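Sensory box histidine kinase/response regulator (Burkholderia thailandensis, PDB 3MR0) is probably a sensor kinase of a two-component phosphorelay, represented here by its PAS domain, which in such proteins typically senses signals. Local coordinates at residues 59-64 against 93-98. Sequence-based numbering, arbitrary orientation.
Sequences SIHPDD and GDFRWI
His61 lays its imidazole over one face of the Phe95 ring in a face-to-face stack, with centroids 4.2 Å apart and planes inclined by 28°. The overlap is partial: His61 CD2 comes down near the rim of the phenyl ring, 3.6 Å from Phe95 CD2, and in return Phe95 CZ lies over a face of the imidazole. The His61 CB also reaches the ring, 3.9 Å from Phe95 CE2. Two different first torsions bring the rings together: the imidazole swings opposite its own backbone nitrogen (chi1 -154°), whereas the phenyl ring stands beside its backbone nitrogen (chi1 -73°), opposite the carbonyl carbon.

Around the stack the contacts are looser. The carbonyl oxygen of Ser59 approaches Phe95 CE2 obliquely at 3.9 Å, and Asp64 OD2 comes to 4.4 Å from Trp97 CZ3. The Asp64 carboxylate is buried, and its OD1 forms salt bridges with Arg87 and Arg67, which probably favour its charged form. A backbone bond from Asp64 N to His61 O (3.0 Å) closes the turn that leads into helix 65-78.

No hydrogen bond joins 59-64 directly to 93-98. Strand 82-89 links them instead, with backbone hydrogen bonds between Arg87 and His61 and between Tyr86 and Ile98. The loop before helix 65-78 is thereby attached beside strand 82-89, the edge of the sheet within this chain, and the aromatic pair ties it to the start of strand 95-106 within the antiparallel sheet of a PAS fold, where Ser59 and Ile98 help line a pocket holding a bound polyether.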
ATOM      1  N   SER A  59      -9.923   3.923  -2.997  1.00 33.80           N
ATOM      2  CA  SER A  59     -10.354   2.646  -2.429  1.00 29.75           C
ATOM      3  C   SER A  59     -10.018   2.370  -0.949  1.00 24.83           C
ATOM      4  O   SER A  59     -10.440   1.355  -0.398  1.00 24.14           O
ATOM      5  CB  SER A  59      -9.793   1.532  -3.297  1.00 31.94           C
ATOM      6  OG  SER A  59      -8.386   1.678  -3.394  1.00 33.52           O
ATOM      7  N   ILE A  60      -9.261   3.262  -0.319  0.71 23.41           N
ATOM      8  CA  ILE A  60      -8.867   3.063   1.073  0.71 23.32           C
ATOM      9  C   ILE A  60     -10.081   2.940   1.991  0.71 24.20           C
ATOM     10  O   ILE A  60     -11.097   3.610   1.790  0.71 25.16           O
ATOM     11  CB  ILE A  60      -7.945   4.178   1.580  0.71 23.17           C
ATOM     12  CG1 ILE A  60      -6.640   4.173   0.790  0.71 23.47           C
ATOM     13  CG2 ILE A  60      -7.634   3.995   3.051  0.71 22.58           C
ATOM     14  CD1 ILE A  60      -5.476   4.651   1.593  0.71 24.18           C
ATOM     15  N   HIS A  61      -9.977   2.069   2.992  1.00 23.84           N
ATOM     16  CA  HIS A  61     -11.054   1.877   3.965  1.00 22.78           C
ATOM     17  C   HIS A  61     -11.241   3.173   4.752  1.00 22.83           C
ATOM     18  O   HIS A  61     -10.261   3.771   5.174  1.00 23.00           O
ATOM     19  CB  HIS A  61     -10.677   0.755   4.927  1.00 22.36           C
ATOM     20  CG  HIS A  61     -11.851   0.066   5.539  1.00 23.63           C
ATOM     21  ND1 HIS A  61     -12.913   0.752   6.081  1.00 25.89           N
ATOM     22  CD2 HIS A  61     -12.130  -1.246   5.696  1.00 24.52           C
ATOM     23  CE1 HIS A  61     -13.804  -0.107   6.541  1.00 26.51           C
ATOM     24  NE2 HIS A  61     -13.349  -1.327   6.325  1.00 25.95           N
ATOM     25  N   PRO A  62     -12.493   3.609   4.959  1.00 23.40           N
ATOM     26  CA  PRO A  62     -12.752   4.831   5.733  1.00 23.29           C
ATOM     27  C   PRO A  62     -12.008   4.929   7.058  1.00 22.94           C
ATOM     28  O   PRO A  62     -11.610   6.031   7.391  1.00 23.47           O
ATOM     29  CB  PRO A  62     -14.263   4.784   5.986  1.00 23.93           C
ATOM     30  CG  PRO A  62     -14.708   3.395   5.543  1.00 25.64           C
ATOM     31  CD  PRO A  62     -13.741   3.003   4.473  1.00 24.83           C
ATOM     32  N   ASP A  63     -11.823   3.833   7.792  1.00 22.96           N
ATOM     33  CA  ASP A  63     -11.125   3.897   9.084  1.00 24.29           C
ATOM     34  C   ASP A  63      -9.613   4.148   9.001  1.00 23.10           C
ATOM     35  O   ASP A  63      -9.019   4.665   9.945  1.00 24.13           O
ATOM     36  CB  ASP A  63     -11.399   2.651   9.926  1.00 25.11           C
ATOM     37  CG  ASP A  63     -12.746   2.683  10.570  1.00 28.77           C
ATOM     38  OD1 ASP A  63     -13.486   3.660  10.352  1.00 29.51           O
ATOM     39  OD2 ASP A  63     -13.073   1.727  11.295  1.00 31.40           O
ATOM     40  N   ASP A  64      -9.002   3.798   7.870  1.00 19.42           N
ATOM     41  CA  ASP A  64      -7.555   3.934   7.694  1.00 19.90           C
ATOM     42  C   ASP A  64      -7.124   5.201   6.952  1.00 20.43           C
ATOM     43  O   ASP A  64      -5.947   5.566   6.968  1.00 20.98           O
ATOM     44  CB  ASP A  64      -7.014   2.722   6.925  1.00 19.38           C
ATOM     45  CG  ASP A  64      -7.222   1.425   7.672  1.00 22.54           C
ATOM     46  OD1 ASP A  64      -7.227   1.460   8.935  1.00 24.36           O
ATOM     47  OD2 ASP A  64      -7.385   0.373   6.993  1.00 22.10           O
ATOM     48  N   GLY A  93     -15.197  -5.194  -4.551  1.00 30.95           N
ATOM     49  CA  GLY A  93     -15.735  -4.485  -3.410  1.00 31.03           C
ATOM     50  C   GLY A  93     -15.397  -5.084  -2.064  1.00 32.57           C
ATOM     51  O   GLY A  93     -15.864  -4.575  -1.049  1.00 34.22           O
ATOM     52  N   ASP A  94     -14.588  -6.150  -2.050  1.00 32.65           N
ATOM     53  CA  ASP A  94     -14.135  -6.802  -0.801  1.00 31.83           C
ATOM     54  C   ASP A  94     -12.789  -6.241  -0.312  1.00 27.94           C
ATOM     55  O   ASP A  94     -11.879  -5.978  -1.108  1.00 25.76           O
ATOM     56  CB  ASP A  94     -14.024  -8.324  -0.977  1.00 34.34           C
ATOM     57  CG  ASP A  94     -15.056  -9.100  -0.151  1.00 37.64           C
ATOM     58  OD1 ASP A  94     -15.930  -8.488   0.496  1.00 38.09           O
ATOM     59  OD2 ASP A  94     -14.993 -10.342  -0.156  1.00 39.66           O
ATOM     60  N   PHE A  95     -12.659  -6.066   0.997  1.00 24.81           N
ATOM     61  CA  PHE A  95     -11.458  -5.450   1.533  1.00 20.69           C
ATOM     62  C   PHE A  95     -10.359  -6.452   1.771  1.00 19.22           C
ATOM     63  O   PHE A  95     -10.610  -7.559   2.226  1.00 22.78           O
ATOM     64  CB  PHE A  95     -11.773  -4.666   2.810  1.00 20.56           C
ATOM     65  CG  PHE A  95     -12.505  -3.384   2.547  1.00 20.74           C
ATOM     66  CD1 PHE A  95     -13.890  -3.338   2.590  1.00 22.26           C
ATOM     67  CD2 PHE A  95     -11.809  -2.238   2.221  1.00 18.75           C
ATOM     68  CE1 PHE A  95     -14.578  -2.148   2.318  1.00 22.68           C
ATOM     69  CE2 PHE A  95     -12.466  -1.063   1.960  1.00 20.13           C
ATOM     70  CZ  PHE A  95     -13.865  -1.012   2.002  1.00 21.58           C
ATOM     71  N   ARG A  96      -9.134  -6.061   1.442  1.00 16.93           N
ATOM     72  CA  ARG A  96      -7.957  -6.820   1.833  1.00 16.88           C
ATOM     73  C   ARG A  96      -6.988  -5.893   2.573  1.00 17.30           C
ATOM     74  O   ARG A  96      -7.029  -4.676   2.403  1.00 19.92           O
ATOM     75  CB  ARG A  96      -7.254  -7.413   0.602  1.00 17.21           C
ATOM     76  CG  ARG A  96      -8.156  -8.190  -0.363  1.00 19.21           C
ATOM     77  CD  ARG A  96      -8.576  -9.596   0.144  1.00 30.75           C
ATOM     78  NE  ARG A  96      -7.448 -10.530   0.252  1.00 30.44           N
ATOM     79  CZ  ARG A  96      -7.546 -11.830   0.535  1.00 28.73           C
ATOM     80  NH1 ARG A  96      -6.436 -12.563   0.617  1.00 28.32           N
ATOM     81  NH2 ARG A  96      -8.738 -12.399   0.725  1.00 28.16           N
ATOM     82  N   TRP A  97      -6.108  -6.456   3.388  1.00 16.11           N
ATOM     83  CA  TRP A  97      -5.050  -5.668   3.987  1.00 16.10           C
ATOM     84  C   TRP A  97      -3.831  -5.733   3.088  1.00 15.67           C
ATOM     85  O   TRP A  97      -3.493  -6.789   2.571  1.00 14.88           O
ATOM     86  CB  TRP A  97      -4.650  -6.205   5.356  1.00 16.08           C
ATOM     87  CG  TRP A  97      -5.638  -5.949   6.436  1.00 16.20           C
ATOM     88  CD1 TRP A  97      -6.748  -6.690   6.731  1.00 17.47           C
ATOM     89  CD2 TRP A  97      -5.591  -4.894   7.394  1.00 18.21           C
ATOM     90  NE1 TRP A  97      -7.407  -6.144   7.807  1.00 18.82           N
ATOM     91  CE2 TRP A  97      -6.711  -5.039   8.234  1.00 19.00           C
ATOM     92  CE3 TRP A  97      -4.720  -3.823   7.614  1.00 18.73           C
ATOM     93  CZ2 TRP A  97      -6.971  -4.161   9.291  1.00 19.19           C
ATOM     94  CZ3 TRP A  97      -4.991  -2.950   8.669  1.00 18.99           C
ATOM     95  CH2 TRP A  97      -6.096  -3.133   9.491  1.00 17.77           C
ATOM     96  N   ILE A  98      -3.186  -4.589   2.905  1.00 16.19           N
ATOM     97  CA  ILE A  98      -1.883  -4.529   2.260  1.00 17.41           C
ATOM     98  C   ILE A  98      -0.877  -3.848   3.192  1.00 16.84           C
ATOM     99  O   ILE A  98      -1.241  -2.976   3.993  1.00 17.21           O
ATOM    100  CB  ILE A  98      -1.927  -3.744   0.909  1.00 15.00           C
ATOM    101  CG1 ILE A  98      -2.528  -2.338   1.090  1.00 14.77           C
ATOM    102  CG2 ILE A  98      -2.673  -4.518  -0.159  1.00 15.13           C
ATOM    103  CD1 ILE A  98      -2.510  -1.486  -0.191  1.00 15.16           C
TER